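Local coordinates for protein (S)-2-haloacid dehalogenase 4A (Burkholderia cepacia, PDB 2NO4) that catalyses the hydrolytic dehalogenation of short-chain (S)-2-haloalkanoic acids, inverting the configuration to give (R)-2-hydroxyalkanoic acids and a halide ion, at residues D20-L25 with D132-A137; Y101-A106 with L139-L144; E112-L117 with D145-S150; A154-I159 with Y167-D172. All coordinates share one frame; numbering follows the deposited sequence. Where two conformers were deposited one is given.

Contact 1 of 4, residues D20-L25 with D132-A137. With SO4 (sulfate ion), chain H; SO4 (sulfate ion), chain I.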
# COMPACT_ATOMS: atom_id res chain seq x y z
N ASP B 20 -6.71 -17.20 -1.50
CA ASP B 20 -7.09 -15.82 -1.22
C ASP B 20 -8.59 -15.63 -1.46
O ASP B 20 -9.19 -16.35 -2.26
CB ASP B 20 -6.25 -14.90 -2.14
CG ASP B 20 -6.61 -13.46 -2.01
OD1 ASP B 20 -6.20 -12.87 -1.01
OD2 ASP B 20 -7.29 -12.92 -2.92
N ALA B 21 -9.22 -14.74 -0.70
CA ALA B 21 -10.65 -14.47 -0.91
C ALA B 21 -10.92 -13.24 -1.79
O ALA B 21 -11.42 -13.39 -2.91
CB ALA B 21 -11.38 -14.37 0.42
N TYR B 22 -10.56 -12.05 -1.30
CA TYR B 22 -10.97 -10.79 -1.90
C TYR B 22 -10.09 -10.49 -3.12
O TYR B 22 -8.91 -10.15 -2.97
CB TYR B 22 -10.89 -9.64 -0.86
CG TYR B 22 -11.96 -9.83 0.20
CD1 TYR B 22 -13.31 -9.53 -0.10
CD2 TYR B 22 -11.65 -10.38 1.45
CE1 TYR B 22 -14.33 -9.72 0.85
CE2 TYR B 22 -12.66 -10.59 2.40
CZ TYR B 22 -13.99 -10.28 2.10
OH TYR B 22 -14.99 -10.47 3.04
N GLY B 23 -10.67 -10.66 -4.29
CA GLY B 23 -9.92 -10.49 -5.56
C GLY B 23 -9.71 -11.79 -6.32
O GLY B 23 -9.48 -11.78 -7.53
N THR B 24 -9.80 -12.91 -5.61
CA THR B 24 -9.52 -14.24 -6.17
C THR B 24 -10.80 -15.06 -6.30
O THR B 24 -11.16 -15.47 -7.41
CB THR B 24 -8.48 -14.96 -5.31
OG1 THR B 24 -7.32 -14.13 -5.20
CG2 THR B 24 -8.05 -16.35 -5.91
N LEU B 25 -11.48 -15.30 -5.17
CA LEU B 25 -12.76 -16.02 -5.17
C LEU B 25 -13.92 -15.04 -5.24
O LEU B 25 -14.94 -15.37 -5.82
CB LEU B 25 -12.91 -16.89 -3.91
CG LEU B 25 -11.88 -18.03 -3.78
CD1 LEU B 25 -12.08 -18.81 -2.48
CD2 LEU B 25 -11.88 -18.97 -5.02
N ASP B 132 -13.83 -12.81 10.32
CA ASP B 132 -14.83 -13.84 10.09
C ASP B 132 -16.20 -13.29 9.70
O ASP B 132 -16.84 -13.77 8.78
CB ASP B 132 -14.93 -14.80 11.27
CG ASP B 132 -15.63 -16.08 10.89
OD1 ASP B 132 -16.76 -16.29 11.37
OD2 ASP B 132 -15.06 -16.87 10.10
N GLU B 133 -16.66 -12.28 10.42
CA GLU B 133 -18.00 -11.78 10.16
C GLU B 133 -18.26 -11.32 8.71
O GLU B 133 -19.25 -11.75 8.10
CB GLU B 133 -18.40 -10.65 11.12
CG GLU B 133 -19.89 -10.34 10.94
CD GLU B 133 -20.36 -9.15 11.72
OE1 GLU B 133 -21.36 -8.52 11.28
OE2 GLU B 133 -19.73 -8.85 12.78
N MET B 134 -17.39 -10.45 8.17
CA MET B 134 -17.55 -10.02 6.78
C MET B 134 -17.35 -11.18 5.78
O MET B 134 -18.09 -11.30 4.80
CB MET B 134 -16.65 -8.81 6.48
CG MET B 134 -15.16 -9.12 6.30
SD MET B 134 -14.19 -7.63 6.06
CE MET B 134 -14.56 -7.31 4.29
N LEU B 135 -16.37 -12.04 6.04
CA LEU B 135 -16.00 -13.08 5.10
C LEU B 135 -17.07 -14.18 5.06
O LEU B 135 -17.45 -14.65 3.97
CB LEU B 135 -14.67 -13.70 5.47
CG LEU B 135 -13.65 -14.03 4.37
CD1 LEU B 135 -12.70 -15.04 4.98
CD2 LEU B 135 -14.23 -14.56 3.06
N GLN B 136 -17.54 -14.60 6.24
CA GLN B 136 -18.60 -15.60 6.34
C GLN B 136 -19.89 -15.20 5.63
O GLN B 136 -20.49 -16.01 4.90
CB GLN B 136 -18.86 -15.99 7.81
CG GLN B 136 -17.92 -17.08 8.32
CD GLN B 136 -17.99 -18.36 7.44
OE1 GLN B 136 -17.00 -18.76 6.82
NE2 GLN B 136 -19.18 -18.96 7.37
N ALA B 137 -20.30 -13.94 5.82
CA ALA B 137 -21.44 -13.39 5.09
C ALA B 137 -21.29 -13.54 3.56
O ALA B 137 -22.22 -13.99 2.88
CB ALA B 137 -21.69 -11.92 5.47
S SO4 H . -7.74 -11.26 1.20
O1 SO4 H . -8.75 -12.27 1.00
O2 SO4 H . -8.30 -10.06 1.82
O3 SO4 H . -6.61 -11.76 1.94
O4 SO4 H . -7.31 -10.91 -0.15
S SO4 I . -15.50 -11.27 13.93
O1 SO4 I . -16.85 -11.75 14.22
O2 SO4 I . -15.25 -10.07 14.76
O3 SO4 I . -14.54 -12.34 14.28
O4 SO4 I . -15.43 -10.92 12.49
O HOH W 1 -17.29 -9.36 2.76
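Tyr22 extends its ring from the loop 20-25 to the first turn of the helix 132-141, where its hydroxyl end meets Met134 and Leu135. The two side chains take the phenol differently. Met134 has CG between its backbone N and carbonyl carbon (chi1 75°), and a bend at chi3 brings the methyl CE back to 3.4 Å from Tyr22 OH, oblique to the ring. Leu135 comes up from the helix with its branch point, CG lying 4.1 Å from Tyr22 CE2, also at a slant, while its CD2 methyl reaches past to Ala21 CB at 3.9 Å. Tyr22 OH itself lies against the helix backbone, 3.5 Å from Leu135 CA. A water in the plane of the ring accepts a hydrogen bond from Tyr22 OH (2.6 Å) and donates one to Met134 O, linking the hydroxyl to the helix backbone.

Beside the ring edge sits a sulfate, gripped through its O1 by two successive backbone amides, Ala21 N at 3.0 Å and Tyr22 N at 2.9 Å; the second bond is the straighter (170°). Ala21 and Tyr22 bind the haloacid, and the nucleophile Asp20 adjoins them, its OD2 receiving Thr24 OG1 at 2.6 Å. The sulfate, probably from the crystallisation liquor, also bonds to Ser128, Asn129 and Lys161, consistent with its sitting where substrate would.

The loop leaves strand 16-19 of the central sheet, the helix follows strand 123-128 beside it, and Ser128 touches Ala21, Tyr22 and Leu135. Helix 70-84 covers Met134 through Phe70, Trp71 and Thr74.

Contact 2 of 4, residues Y101-A106 with L139-L144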
# COMPACT_ATOMS: atom_id res chain seq x y z
N TYR B 101 -20.60 -5.01 -0.10
CA TYR B 101 -19.31 -5.61 0.16
C TYR B 101 -19.48 -6.84 1.04
O TYR B 101 -18.76 -7.84 0.91
CB TYR B 101 -18.36 -4.60 0.86
CG TYR B 101 -16.91 -4.93 0.56
CD1 TYR B 101 -16.23 -4.28 -0.48
CD2 TYR B 101 -16.23 -5.93 1.28
CE1 TYR B 101 -14.91 -4.59 -0.78
CE2 TYR B 101 -14.92 -6.25 0.97
CZ TYR B 101 -14.28 -5.57 -0.06
OH TYR B 101 -12.99 -5.87 -0.36
N LYS B 102 -20.45 -6.77 1.95
CA LYS B 102 -20.68 -7.84 2.91
C LYS B 102 -21.10 -9.09 2.16
O LYS B 102 -20.83 -10.19 2.60
CB LYS B 102 -21.73 -7.43 3.96
CG LYS B 102 -21.55 -8.16 5.26
CD LYS B 102 -22.41 -7.61 6.38
CE LYS B 102 -22.45 -8.67 7.47
NZ LYS B 102 -23.28 -8.29 8.65
N GLU B 103 -21.72 -8.90 1.00
CA GLU B 103 -22.10 -10.01 0.12
C GLU B 103 -21.57 -9.88 -1.32
O GLU B 103 -22.33 -9.94 -2.30
CB GLU B 103 -23.61 -10.22 0.20
CG GLU B 103 -24.02 -10.49 1.68
CD GLU B 103 -25.45 -11.00 1.87
OE1 GLU B 103 -26.26 -11.03 0.89
OE2 GLU B 103 -25.74 -11.39 3.03
N LEU B 104 -20.26 -9.70 -1.42
CA LEU B 104 -19.55 -9.66 -2.72
C LEU B 104 -19.80 -10.90 -3.55
O LEU B 104 -19.73 -12.01 -3.03
CB LEU B 104 -18.03 -9.59 -2.50
CG LEU B 104 -17.26 -8.33 -2.25
CD1 LEU B 104 -15.80 -8.68 -2.52
CD2 LEU B 104 -17.70 -7.10 -3.12
N SER B 105 -20.07 -10.68 -4.84
CA SER B 105 -20.19 -11.74 -5.86
C SER B 105 -18.94 -12.59 -5.93
O SER B 105 -17.80 -12.06 -5.92
CB SER B 105 -20.36 -11.11 -7.25
OG SER B 105 -21.44 -10.21 -7.26
N ALA B 106 -19.16 -13.90 -6.03
CA ALA B 106 -18.11 -14.85 -6.39
C ALA B 106 -17.85 -14.73 -7.89
O ALA B 106 -18.79 -14.48 -8.67
CB ALA B 106 -18.51 -16.27 -6.04
N LEU B 139 -19.19 -15.55 1.93
CA LEU B 139 -19.11 -16.97 1.60
C LEU B 139 -20.49 -17.63 1.62
O LEU B 139 -20.80 -18.45 0.73
CB LEU B 139 -18.14 -17.73 2.52
CG LEU B 139 -16.67 -17.34 2.42
CD1 LEU B 139 -15.86 -18.13 3.48
CD2 LEU B 139 -16.12 -17.48 1.00
N LYS B 140 -21.32 -17.29 2.61
CA LYS B 140 -22.67 -17.85 2.65
C LYS B 140 -23.52 -17.37 1.47
O LYS B 140 -24.18 -18.19 0.80
CB LYS B 140 -23.38 -17.53 3.97
CG LYS B 140 -22.93 -18.39 5.15
CD LYS B 140 -24.11 -18.65 6.09
CE LYS B 140 -25.17 -19.59 5.45
NZ LYS B 140 -26.60 -19.09 5.58
N ALA B 141 -23.52 -16.05 1.22
CA ALA B 141 -24.31 -15.47 0.13
C ALA B 141 -23.98 -16.09 -1.21
O ALA B 141 -24.85 -16.16 -2.09
CB ALA B 141 -24.11 -13.96 0.05
N SER B 142 -22.74 -16.52 -1.40
CA SER B 142 -22.32 -17.08 -2.68
C SER B 142 -22.25 -18.62 -2.70
O SER B 142 -21.76 -19.21 -3.66
CB SER B 142 -20.98 -16.47 -3.12
OG SER B 142 -20.02 -16.61 -2.07
N LYS B 143 -22.76 -19.24 -1.63
CA LYS B 143 -22.73 -20.71 -1.41
C LYS B 143 -21.35 -21.37 -1.48
O LYS B 143 -21.23 -22.56 -1.82
CB LYS B 143 -23.74 -21.44 -2.32
CG LYS B 143 -25.16 -20.97 -2.13
CD LYS B 143 -26.12 -21.68 -3.10
CE LYS B 143 -27.56 -21.12 -2.98
NZ LYS B 143 -27.61 -19.69 -3.47
N LEU B 144 -20.31 -20.59 -1.16
CA LEU B 144 -18.93 -21.09 -1.18
C LEU B 144 -18.61 -21.87 0.09
O LEU B 144 -17.67 -22.65 0.12
CB LEU B 144 -17.94 -19.94 -1.41
CG LEU B 144 -18.03 -19.23 -2.77
CD1 LEU B 144 -17.10 -18.04 -2.86
CD2 LEU B 144 -17.75 -20.21 -3.93
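Two chain segments leaving helices run side by side here, the directions of 103-106 and 141-144 differing by 37°, with Glu103 and Ala141 CA atoms 5.9 Å apart and those of Ala106 and Ser142 6.0 Å apart. Two alanine methyls and a serine CB lie between these backbones. Ala106 points its methyl at the second segment, where CB rests 3.8 Å from Ser142 CB and 3.9 Å from Leu144 CD1. It thus touches the serine at the root of its side chain and the leucine by a single branch.

Ser142 offers carbon, not oxygen, to the contact: its OG bonds back to Ala138 O, one turn earlier in the helix, satisfying the hydroxyl locally. Nearer the surface, Ala141 CB lies alongside the extended chain of Glu103, 3.8 Å from Glu103 CB and 3.7 Å from Glu103 CD. The glutamate chain runs past the methyl, with CB, CG, CD and OE1 all at similar range, a van der Waals contact near solvent rather than a polar one.

The turn that carries Ser142 and Leu144 into place is itself bonded. Leu144 N reaches Leu139 O at 2.9 Å, while Lys143 N reaches Lys140 O at 3.0 Å. With Lys143 at positive phi as the C-prime residue, this is the Schellman motif that closes helix 132-141, and Leu144, whose amide completes the motif, points its side chain at the extended chain that leaves helix 90-102.

Contact 3 of 4, residues E112-L117 with D145-S150. With SO4 (sulfate ion), chain M.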
# COMPACT_ATOMS: atom_id res chain seq x y z
N GLU B 112 -17.68 -24.13 -8.56
CA GLU B 112 -17.45 -25.35 -9.28
C GLU B 112 -16.01 -25.82 -9.16
O GLU B 112 -15.77 -27.00 -8.96
CB GLU B 112 -17.84 -25.21 -10.74
CG GLU B 112 -17.77 -26.52 -11.45
CD GLU B 112 -18.18 -26.46 -12.90
OE1 GLU B 112 -18.86 -25.50 -13.35
OE2 GLU B 112 -17.83 -27.42 -13.60
N THR B 113 -15.04 -24.92 -9.31
CA THR B 113 -13.64 -25.37 -9.17
C THR B 113 -13.25 -25.82 -7.76
O THR B 113 -12.61 -26.85 -7.60
CB THR B 113 -12.54 -24.55 -9.99
OG1 THR B 113 -11.38 -24.26 -9.19
CG2 THR B 113 -13.07 -23.39 -10.71
N LEU B 114 -13.70 -25.11 -6.73
CA LEU B 114 -13.48 -25.59 -5.37
C LEU B 114 -14.12 -26.98 -5.12
O LEU B 114 -13.47 -27.85 -4.52
CB LEU B 114 -13.84 -24.49 -4.35
CG LEU B 114 -12.58 -23.62 -4.04
CD1 LEU B 114 -11.98 -23.00 -5.30
CD2 LEU B 114 -12.91 -22.56 -3.06
N GLU B 115 -15.34 -27.22 -5.63
CA GLU B 115 -15.93 -28.56 -5.57
C GLU B 115 -15.08 -29.63 -6.26
O GLU B 115 -14.83 -30.66 -5.70
CB GLU B 115 -17.38 -28.59 -6.06
CG GLU B 115 -18.06 -30.00 -5.97
CD GLU B 115 -17.79 -30.73 -4.63
OE1 GLU B 115 -18.26 -30.27 -3.57
OE2 GLU B 115 -17.10 -31.79 -4.64
N LYS B 116 -14.57 -29.36 -7.45
CA LYS B 116 -13.70 -30.34 -8.16
C LYS B 116 -12.46 -30.66 -7.32
O LYS B 116 -12.08 -31.83 -7.15
CB LYS B 116 -13.27 -29.83 -9.54
CG LYS B 116 -14.40 -29.64 -10.59
CD LYS B 116 -13.78 -29.25 -11.96
CE LYS B 116 -14.79 -28.84 -13.03
NZ LYS B 116 -15.71 -29.97 -13.26
N LEU B 117 -11.84 -29.61 -6.76
CA LEU B 117 -10.66 -29.79 -5.91
C LEU B 117 -10.98 -30.57 -4.65
O LEU B 117 -10.19 -31.40 -4.22
CB LEU B 117 -10.04 -28.42 -5.54
CG LEU B 117 -9.39 -27.69 -6.71
CD1 LEU B 117 -8.86 -26.30 -6.28
CD2 LEU B 117 -8.28 -28.53 -7.34
N ASP B 145 -19.44 -21.65 1.11
CA ASP B 145 -19.43 -22.37 2.39
C ASP B 145 -19.27 -23.89 2.26
O ASP B 145 -18.43 -24.51 2.93
CB ASP B 145 -20.73 -22.01 3.20
CG ASP B 145 -22.06 -22.12 2.34
OD1 ASP B 145 -22.53 -23.22 1.95
OD2 ASP B 145 -22.67 -21.07 2.10
N ARG B 146 -20.07 -24.49 1.39
CA ARG B 146 -20.13 -25.94 1.28
C ARG B 146 -18.96 -26.56 0.56
O ARG B 146 -18.80 -27.78 0.58
CB ARG B 146 -21.45 -26.38 0.63
CG ARG B 146 -21.62 -25.96 -0.81
CD ARG B 146 -23.12 -25.92 -1.17
NE ARG B 146 -23.87 -24.97 -0.33
CZ ARG B 146 -25.15 -24.65 -0.53
NH1 ARG B 146 -25.83 -25.22 -1.52
NH2 ARG B 146 -25.75 -23.77 0.26
N VAL B 147 -18.15 -25.73 -0.08
CA VAL B 147 -17.03 -26.24 -0.86
C VAL B 147 -15.69 -25.98 -0.17
O VAL B 147 -14.64 -26.07 -0.82
CB VAL B 147 -17.06 -25.73 -2.35
CG1 VAL B 147 -18.29 -26.26 -3.04
CG2 VAL B 147 -17.04 -24.20 -2.45
N LEU B 148 -15.74 -25.71 1.15
CA LEU B 148 -14.55 -25.35 1.95
C LEU B 148 -14.33 -26.21 3.20
O LEU B 148 -15.28 -26.46 3.96
CB LEU B 148 -14.61 -23.89 2.39
CG LEU B 148 -14.52 -22.78 1.35
CD1 LEU B 148 -14.82 -21.46 2.05
CD2 LEU B 148 -13.15 -22.77 0.66
N ASP B 149 -13.09 -26.62 3.44
CA ASP B 149 -12.73 -27.31 4.67
C ASP B 149 -12.48 -26.36 5.82
O ASP B 149 -12.76 -26.67 6.98
CB ASP B 149 -11.49 -28.20 4.44
CG ASP B 149 -11.78 -29.36 3.51
OD1 ASP B 149 -12.77 -30.09 3.78
OD2 ASP B 149 -11.06 -29.53 2.49
N SER B 150 -11.95 -25.18 5.51
CA SER B 150 -11.46 -24.28 6.54
C SER B 150 -11.36 -22.85 5.99
O SER B 150 -11.12 -22.63 4.81
CB SER B 150 -10.11 -24.79 7.06
OG SER B 150 -9.45 -23.84 7.87
S SO4 M . -17.62 -28.15 -16.73
O1 SO4 M . -17.54 -28.35 -18.18
O2 SO4 M . -16.85 -29.19 -16.04
O3 SO4 M . -17.25 -26.75 -16.50
O4 SO4 M . -18.96 -28.27 -16.21
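Helix 110-119, which precedes strand 123-128 of the Rossmann-like sheet, packs here against the connection that leads from helix 132-141 to the edge strand 150-153. Val147 sits at the middle of the contact, its CA 5.4 Å from that of Glu115, and divides its two methyls between adjacent helix residues. CG2 meets Leu114 CB at 3.7 Å, while CG1 lies 3.9 Å from Glu115 CB, the two side chains passing at a slant. In one of the two conformers of Glu115 a bend at chi2 (44°) folds the carboxylate back, so that OE1 also lies 4.0 Å from Val147 CG1.

Farther in, Leu114 sends CD2 to CD2 of Leu148 at 3.7 Å, a methyl-to-methyl meeting. Both leucines also touch Val124 of strand 123-128, which carries the packing down to the sheet. Val147 O is buried by the contact and has no hydrogen-bonding partner in the model.

Just before Val147, Arg146 NE bonds nearly straight (169°) to Asp145 OD1 at 3.2 Å, in the guanidinium plane, a salt bridge between neighbours in the short 3-10 turn. Helix, returning connection and sheet thus meet in the apolar layering typical of the alpha/beta core of the HAD superfamily.

Contact 4 of 4, residues A154-I159 with Y167-D172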
# COMPACT_ATOMS: atom_id res chain seq x y z
N ALA B 154 -6.79 -13.32 9.06
CA ALA B 154 -5.75 -12.44 9.67
C ALA B 154 -6.16 -11.98 11.08
O ALA B 154 -5.30 -11.68 11.91
CB ALA B 154 -5.54 -11.19 8.80
N ASP B 155 -7.47 -11.88 11.29
CA ASP B 155 -8.04 -11.42 12.53
C ASP B 155 -7.74 -12.35 13.71
O ASP B 155 -7.87 -11.93 14.86
CB ASP B 155 -9.54 -11.20 12.40
CG ASP B 155 -10.08 -10.21 13.44
OD1 ASP B 155 -9.49 -9.12 13.62
OD2 ASP B 155 -11.11 -10.51 14.06
N ASP B 156 -7.34 -13.59 13.44
CA ASP B 156 -7.00 -14.54 14.50
C ASP B 156 -5.67 -14.16 15.12
O ASP B 156 -5.50 -14.30 16.33
CB ASP B 156 -7.00 -15.98 13.98
CG ASP B 156 -8.36 -16.41 13.48
OD1 ASP B 156 -9.34 -15.95 14.06
OD2 ASP B 156 -8.49 -17.17 12.48
N LEU B 157 -4.74 -13.64 14.31
CA LEU B 157 -3.39 -13.27 14.78
C LEU B 157 -3.22 -11.77 14.95
O LEU B 157 -2.24 -11.34 15.54
CB LEU B 157 -2.31 -13.72 13.78
CG LEU B 157 -1.98 -15.18 13.58
CD1 LEU B 157 -0.59 -15.25 12.94
CD2 LEU B 157 -2.03 -15.93 14.90
N LYS B 158 -4.13 -10.99 14.36
CA LYS B 158 -4.04 -9.53 14.36
C LYS B 158 -2.80 -9.02 13.61
O LYS B 158 -2.13 -8.09 14.03
CB LYS B 158 -4.19 -8.94 15.78
CG LYS B 158 -5.57 -9.27 16.39
CD LYS B 158 -5.86 -8.49 17.67
CE LYS B 158 -7.06 -9.13 18.46
NZ LYS B 158 -8.13 -9.75 17.53
N ILE B 159 -2.55 -9.65 12.46
CA ILE B 159 -1.38 -9.46 11.62
C ILE B 159 -1.84 -9.70 10.16
O ILE B 159 -2.37 -10.77 9.86
CB ILE B 159 -0.30 -10.53 11.95
CG1 ILE B 159 0.29 -10.29 13.34
CG2 ILE B 159 0.85 -10.48 10.92
CD1 ILE B 159 1.18 -11.41 13.76
N TYR B 167 0.91 -16.75 6.81
CA TYR B 167 1.10 -17.98 6.04
C TYR B 167 1.46 -19.15 6.98
O TYR B 167 1.00 -20.28 6.77
CB TYR B 167 2.16 -17.79 4.92
CG TYR B 167 1.81 -16.58 4.05
CD1 TYR B 167 0.65 -16.60 3.24
CD2 TYR B 167 2.60 -15.42 4.07
CE1 TYR B 167 0.30 -15.50 2.45
CE2 TYR B 167 2.24 -14.29 3.27
CZ TYR B 167 1.08 -14.36 2.46
OH TYR B 167 0.68 -13.30 1.68
N GLN B 168 2.28 -18.88 8.00
CA GLN B 168 2.66 -19.88 9.02
C GLN B 168 1.43 -20.36 9.80
O GLN B 168 1.30 -21.56 10.05
CB GLN B 168 3.72 -19.33 9.99
CG GLN B 168 4.23 -20.34 11.03
CD GLN B 168 4.89 -21.54 10.38
OE1 GLN B 168 4.46 -22.67 10.57
NE2 GLN B 168 5.91 -21.30 9.59
N PHE B 169 0.56 -19.43 10.16
CA PHE B 169 -0.75 -19.73 10.78
C PHE B 169 -1.56 -20.79 10.00
O PHE B 169 -2.14 -21.70 10.60
CB PHE B 169 -1.56 -18.42 10.97
CG PHE B 169 -2.91 -18.61 11.63
CD1 PHE B 169 -3.01 -18.97 12.99
CD2 PHE B 169 -4.09 -18.41 10.91
CE1 PHE B 169 -4.29 -19.13 13.60
CE2 PHE B 169 -5.35 -18.58 11.52
CZ PHE B 169 -5.44 -18.93 12.85
N ALA B 170 -1.60 -20.65 8.66
CA ALA B 170 -2.26 -21.63 7.79
C ALA B 170 -1.62 -23.02 7.88
O ALA B 170 -2.32 -24.02 7.97
CB ALA B 170 -2.26 -21.11 6.28
N CYS B 171 -0.28 -23.08 7.83
CA CYS B 171 0.47 -24.33 8.02
C CYS B 171 0.11 -24.96 9.35
O CYS B 171 -0.24 -26.13 9.39
CB CYS B 171 1.98 -24.08 7.97
SG CYS B 171 2.54 -23.62 6.38
N ASP B 172 0.20 -24.18 10.42
CA ASP B 172 -0.17 -24.61 11.78
C ASP B 172 -1.60 -25.13 11.89
O ASP B 172 -1.82 -26.25 12.38
CB ASP B 172 0.08 -23.51 12.82
CG ASP B 172 1.55 -23.12 12.94
OD1 ASP B 172 2.45 -23.80 12.41
OD2 ASP B 172 1.82 -22.08 13.55
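Phe169 of helix 164-174 contributes the greatest buried surface, its ring, with CG anti to the backbone N (chi1 -179°), reaching from the helix to Leu157 and Asp156 in the loop after strand 150-153. The leucine and the phenylalanine run antiparallel alongside one another: CD2 of Leu157 lies 3.7 Å from Phe169 CD1, and its other methyl, CD1, packs at 3.9 Å against Phe169 CB. Leucine thus occupies the root and near side of the ring.

The far end of the ring belongs to Asp156, whose side chain lies roughly perpendicular to that of Phe169. Its CB comes to 3.5 Å from Phe169 CZ, obliquely, and OD2 is equally near CZ. The carboxylate and ring planes stand 53° apart. OD2 also receives a weak bond from Ser153 N, at the end of the strand.

Within the loop, Ala154 O accepts from both Leu157 N (3.1 Å) and Lys158 N (2.8 Å), closing a turn on which Asp156 and Leu157 point toward helix 164-174. On that helix Tyr167, considered important for catalysis, bonds through its hydroxyl to Asp190. Loop and helix belong to the beta-alpha-beta crossover in which helix 164-174 links strand 150-153 to strand 181-185, part of the Rossmann-like HAD fold.

In the fold
Contacts 1 and 2 are neighbours, their centres 8 Å apart, and share helix 132-141: the first uses its opening turns, the second its C-terminal end. They also touch through the salt bridge between Glu133 and Lys102. Contact 3, centred about 14 Å from both, meets contact 1 where Leu25 packs on Leu114 and contact 2 where Leu139 packs on Leu148. Along the chain the segments of these three contacts alternate, so none closes before the next opens. Contact 4 follows, centred 15 Å from contact 1 and about 21 Å from contact 3. Contact 1 packs the nucleophile's loop on helix 132-141, contacts 2 and 3 extend that packing, and contact 4 stands apart on the crossover after strand 150-153.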